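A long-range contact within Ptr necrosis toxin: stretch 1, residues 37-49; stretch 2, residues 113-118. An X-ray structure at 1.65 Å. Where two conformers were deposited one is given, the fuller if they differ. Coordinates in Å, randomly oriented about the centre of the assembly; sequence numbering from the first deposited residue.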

# COMPACT_ATOMS: atom_id res chain seq x y z
N SER A 37 -8.60 -2.51 5.49
CA SER A 37 -8.58 -3.68 4.62
C SER A 37 -9.32 -3.39 3.30
O SER A 37 -10.41 -2.82 3.32
CB SER A 37 -9.29 -4.85 5.31
OG SER A 37 -9.07 -6.05 4.58
N TRP A 38 -8.69 -3.79 2.19
CA TRP A 38 -9.20 -3.50 0.85
C TRP A 38 -9.36 -4.82 0.08
O TRP A 38 -8.48 -5.68 0.17
CB TRP A 38 -8.16 -2.66 0.09
CG TRP A 38 -8.02 -1.22 0.54
CD1 TRP A 38 -8.53 -0.13 -0.10
CD2 TRP A 38 -7.31 -0.71 1.68
NE1 TRP A 38 -8.20 1.02 0.58
CE2 TRP A 38 -7.43 0.69 1.66
CE3 TRP A 38 -6.52 -1.31 2.70
CZ2 TRP A 38 -6.87 1.52 2.65
CZ3 TRP A 38 -5.97 -0.49 3.70
CH2 TRP A 38 -6.14 0.91 3.66
N GLU A 39 -10.45 -4.95 -0.67
CA GLU A 39 -10.51 -6.02 -1.69
C GLU A 39 -10.07 -5.39 -3.00
O GLU A 39 -10.83 -4.61 -3.61
CB GLU A 39 -11.90 -6.65 -1.74
CG GLU A 39 -12.27 -7.37 -0.44
CD GLU A 39 -13.68 -7.95 -0.39
OE1 GLU A 39 -14.44 -7.83 -1.38
OE2 GLU A 39 -14.04 -8.55 0.64
N LEU A 40 -8.87 -5.74 -3.47
CA LEU A 40 -8.36 -5.10 -4.69
C LEU A 40 -8.86 -5.76 -5.96
O LEU A 40 -8.97 -5.11 -7.01
CB LEU A 40 -6.83 -5.03 -4.68
CG LEU A 40 -6.24 -4.15 -3.56
CD1 LEU A 40 -4.70 -4.13 -3.67
CD2 LEU A 40 -6.78 -2.70 -3.61
N ASN A 41 -9.16 -7.06 -5.88
CA ASN A 41 -9.94 -7.72 -6.95
C ASN A 41 -10.63 -8.94 -6.35
O ASN A 41 -10.66 -9.08 -5.12
CB ASN A 41 -9.07 -8.07 -8.19
CG ASN A 41 -8.03 -9.17 -7.91
OD1 ASN A 41 -8.09 -9.86 -6.89
ND2 ASN A 41 -7.08 -9.33 -8.82
N ASN A 42 -11.20 -9.80 -7.19
CA ASN A 42 -11.95 -10.95 -6.68
C ASN A 42 -11.09 -11.97 -5.92
O ASN A 42 -11.61 -12.82 -5.19
CB ASN A 42 -12.72 -11.65 -7.81
CG ASN A 42 -13.90 -10.83 -8.31
OD1 ASN A 42 -14.41 -9.95 -7.60
ND2 ASN A 42 -14.36 -11.12 -9.52
N PHE A 43 -9.77 -11.88 -6.07
CA PHE A 43 -8.86 -12.90 -5.55
C PHE A 43 -8.02 -12.38 -4.38
O PHE A 43 -7.57 -13.17 -3.56
CB PHE A 43 -7.91 -13.39 -6.66
CG PHE A 43 -8.63 -13.98 -7.85
CD1 PHE A 43 -9.16 -15.25 -7.79
CD2 PHE A 43 -8.77 -13.25 -9.03
CE1 PHE A 43 -9.85 -15.79 -8.88
CE2 PHE A 43 -9.44 -13.79 -10.14
CZ PHE A 43 -9.98 -15.06 -10.06
N ILE A 44 -7.80 -11.06 -4.31
CA ILE A 44 -6.78 -10.51 -3.42
C ILE A 44 -7.37 -9.48 -2.47
O ILE A 44 -8.00 -8.51 -2.88
CB ILE A 44 -5.62 -9.89 -4.24
CG1 ILE A 44 -4.92 -11.01 -5.02
CG2 ILE A 44 -4.67 -9.09 -3.32
CD1 ILE A 44 -3.84 -10.54 -5.99
N THR A 45 -7.18 -9.75 -1.18
CA THR A 45 -7.50 -8.83 -0.12
C THR A 45 -6.20 -8.36 0.52
O THR A 45 -5.33 -9.20 0.83
CB THR A 45 -8.32 -9.57 0.92
OG1 THR A 45 -9.54 -10.03 0.33
CG2 THR A 45 -8.76 -8.59 2.03
N ILE A 46 -6.03 -7.05 0.70
CA ILE A 46 -4.84 -6.49 1.36
C ILE A 46 -5.26 -5.75 2.62
O ILE A 46 -6.05 -4.82 2.56
CB ILE A 46 -4.11 -5.51 0.45
CG1 ILE A 46 -3.67 -6.19 -0.86
CG2 ILE A 46 -2.91 -4.87 1.21
CD1 ILE A 46 -2.54 -7.19 -0.70
N GLY A 47 -4.74 -6.20 3.75
CA GLY A 47 -4.90 -5.44 5.00
C GLY A 47 -3.63 -4.63 5.22
O GLY A 47 -2.51 -5.09 4.91
N LEU A 48 -3.78 -3.42 5.73
CA LEU A 48 -2.60 -2.65 6.15
C LEU A 48 -2.78 -2.32 7.62
O LEU A 48 -3.88 -1.98 8.05
CB LEU A 48 -2.47 -1.33 5.38
CG LEU A 48 -2.28 -1.46 3.87
CD1 LEU A 48 -2.27 -0.05 3.25
CD2 LEU A 48 -1.00 -2.27 3.52
N ASN A 49 -1.69 -2.39 8.38
CA ASN A 49 -1.80 -2.10 9.81
C ASN A 49 -0.51 -1.41 10.22
O ASN A 49 0.56 -1.99 10.06
CB ASN A 49 -1.96 -3.45 10.55
CG ASN A 49 -1.98 -3.36 12.07
OD1 ASN A 49 -1.70 -4.38 12.72
ND2 ASN A 49 -2.32 -2.21 12.66
N ARG A 113 -0.55 5.51 -2.26
CA ARG A 113 -1.47 4.65 -2.99
C ARG A 113 -0.93 3.23 -3.12
O ARG A 113 0.29 3.02 -3.08
CB ARG A 113 -1.68 5.19 -4.41
CG ARG A 113 -2.28 6.59 -4.54
CD ARG A 113 -3.71 6.69 -4.08
NE ARG A 113 -4.21 8.05 -4.27
CZ ARG A 113 -4.25 8.98 -3.32
NH1 ARG A 113 -4.71 10.18 -3.65
NH2 ARG A 113 -3.83 8.74 -2.07
N MET A 114 -1.83 2.26 -3.30
CA MET A 114 -1.39 0.94 -3.73
C MET A 114 -2.27 0.46 -4.86
O MET A 114 -3.39 0.96 -5.04
CB MET A 114 -1.39 -0.07 -2.59
CG MET A 114 -2.79 -0.48 -2.12
SD MET A 114 -2.59 -1.53 -0.64
CE MET A 114 -4.30 -1.63 -0.14
N GLN A 115 -1.75 -0.46 -5.65
CA GLN A 115 -2.52 -1.04 -6.75
C GLN A 115 -1.94 -2.40 -7.11
O GLN A 115 -0.77 -2.68 -6.80
CB GLN A 115 -2.43 -0.14 -7.99
CG GLN A 115 -1.00 -0.11 -8.59
CD GLN A 115 -0.81 1.05 -9.53
OE1 GLN A 115 -0.44 2.13 -9.10
NE2 GLN A 115 -1.07 0.83 -10.83
N LEU A 116 -2.75 -3.25 -7.73
CA LEU A 116 -2.23 -4.51 -8.30
C LEU A 116 -1.64 -4.25 -9.66
O LEU A 116 -2.13 -3.38 -10.39
CB LEU A 116 -3.37 -5.52 -8.43
CG LEU A 116 -3.98 -5.98 -7.11
CD1 LEU A 116 -5.14 -6.93 -7.39
CD2 LEU A 116 -2.91 -6.68 -6.25
N GLU A 117 -0.60 -5.01 -10.03
CA GLU A 117 -0.03 -4.93 -11.38
C GLU A 117 -1.04 -5.39 -12.46
O GLU A 117 -1.17 -4.76 -13.52
CB GLU A 117 1.28 -5.76 -11.48
CG GLU A 117 2.07 -5.70 -12.77
CD GLU A 117 3.30 -6.60 -12.73
OE1 GLU A 117 3.28 -7.66 -12.05
OE2 GLU A 117 4.31 -6.26 -13.37
N ASN A 118 -1.73 -6.49 -12.17
CA ASN A 118 -2.57 -7.19 -13.15
C ASN A 118 -4.00 -7.35 -12.69
O ASN A 118 -4.26 -7.34 -11.48
CB ASN A 118 -2.02 -8.59 -13.39
CG ASN A 118 -0.66 -8.58 -14.01
OD1 ASN A 118 0.25 -9.27 -13.53
ND2 ASN A 118 -0.50 -7.81 -15.07
OXT ASN A 118 -4.90 -7.56 -13.51
O HOH W 1 -6.78 -6.83 -10.66

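Stretch 1 is a hairpin. Strand 37-39 pairs with strand 44-49 through Trp38 N to Ile46 O and Ile46 N to Trp38 O, both 2.9 Å; just beyond the strand, Leu40 N bonds Ile44 O at 3.0 Å. Stretch 2, the C-terminal end of the chain, packs on one side of this hairpin. Strands 44-49 and 113-116 run nearly antiparallel, at 159°, but their axes come no closer than 10.1 Å. That is too far for backbone pairing. No direct hydrogen bond crosses between the stretches; side chains fill the gap. The two stretches bury 369 Å² between them, both sides summed.

Arg113 takes no part in the contact. Met114 follows, with its CB directed toward the hairpin, and it gives up more area to the contact than any other residue, 114 Å². With chi1 p and both later angles t, the side chain is extended, and its methyl reaches between several partners. Met114 CE lies 3.6 Å from Trp38 CE3, approaching the ring obliquely. The same CE is 3.8 Å from Ile46 CG2 and 4.3 Å from Leu40 CD1. Met114 SD lies 4.2 Å from Leu48 CD1. A long, unbranched, apolar side chain suits this position, because it can touch both strands of the hairpin at once. Ile46 and Leu48 are buried, and both point toward stretch 2. Gly47, between them, has no side chain.

Gln115 points away, as expected from the alternation of a strand. Its OE1 is hydrogen-bonded elsewhere in the structure.

Leu116 points toward the hairpin again and has 95 Å² covered. Its two methyls pack against Leu40 and Ile44. The closest pairs are Leu116 CD1 to Leu40 CB, 3.7 Å, and Leu116 CD2 to Ile44 CD1, 4.0 Å. A branched apolar side chain fits between these neighbours. Leu40 and Leu116 are also the nearest CA pair, at 7.1 Å between their CA atoms. Leu40 thus packs against both Leu116 and Met114. Leu116 CD1 also lies 3.4 Å from Asn41 ND2, a van der Waals contact at the edge of the apolar patch.

Glu117 is exposed and makes no contact. At Asn118 the link is polar and indirect. Water 1 accepts a hydrogen bond from Asn41 ND2 at 3.1 Å and donates one to Asn118 O, of the terminal carboxylate, at 2.7 Å. Asn41 is well placed to serve both sides of its amide. Its OD1 accepts hydrogen bonds from Phe43 N at 2.8 Å and Ile44 N at 2.9 Å, which tie down the turn and leave ND2 to face the chain terminus.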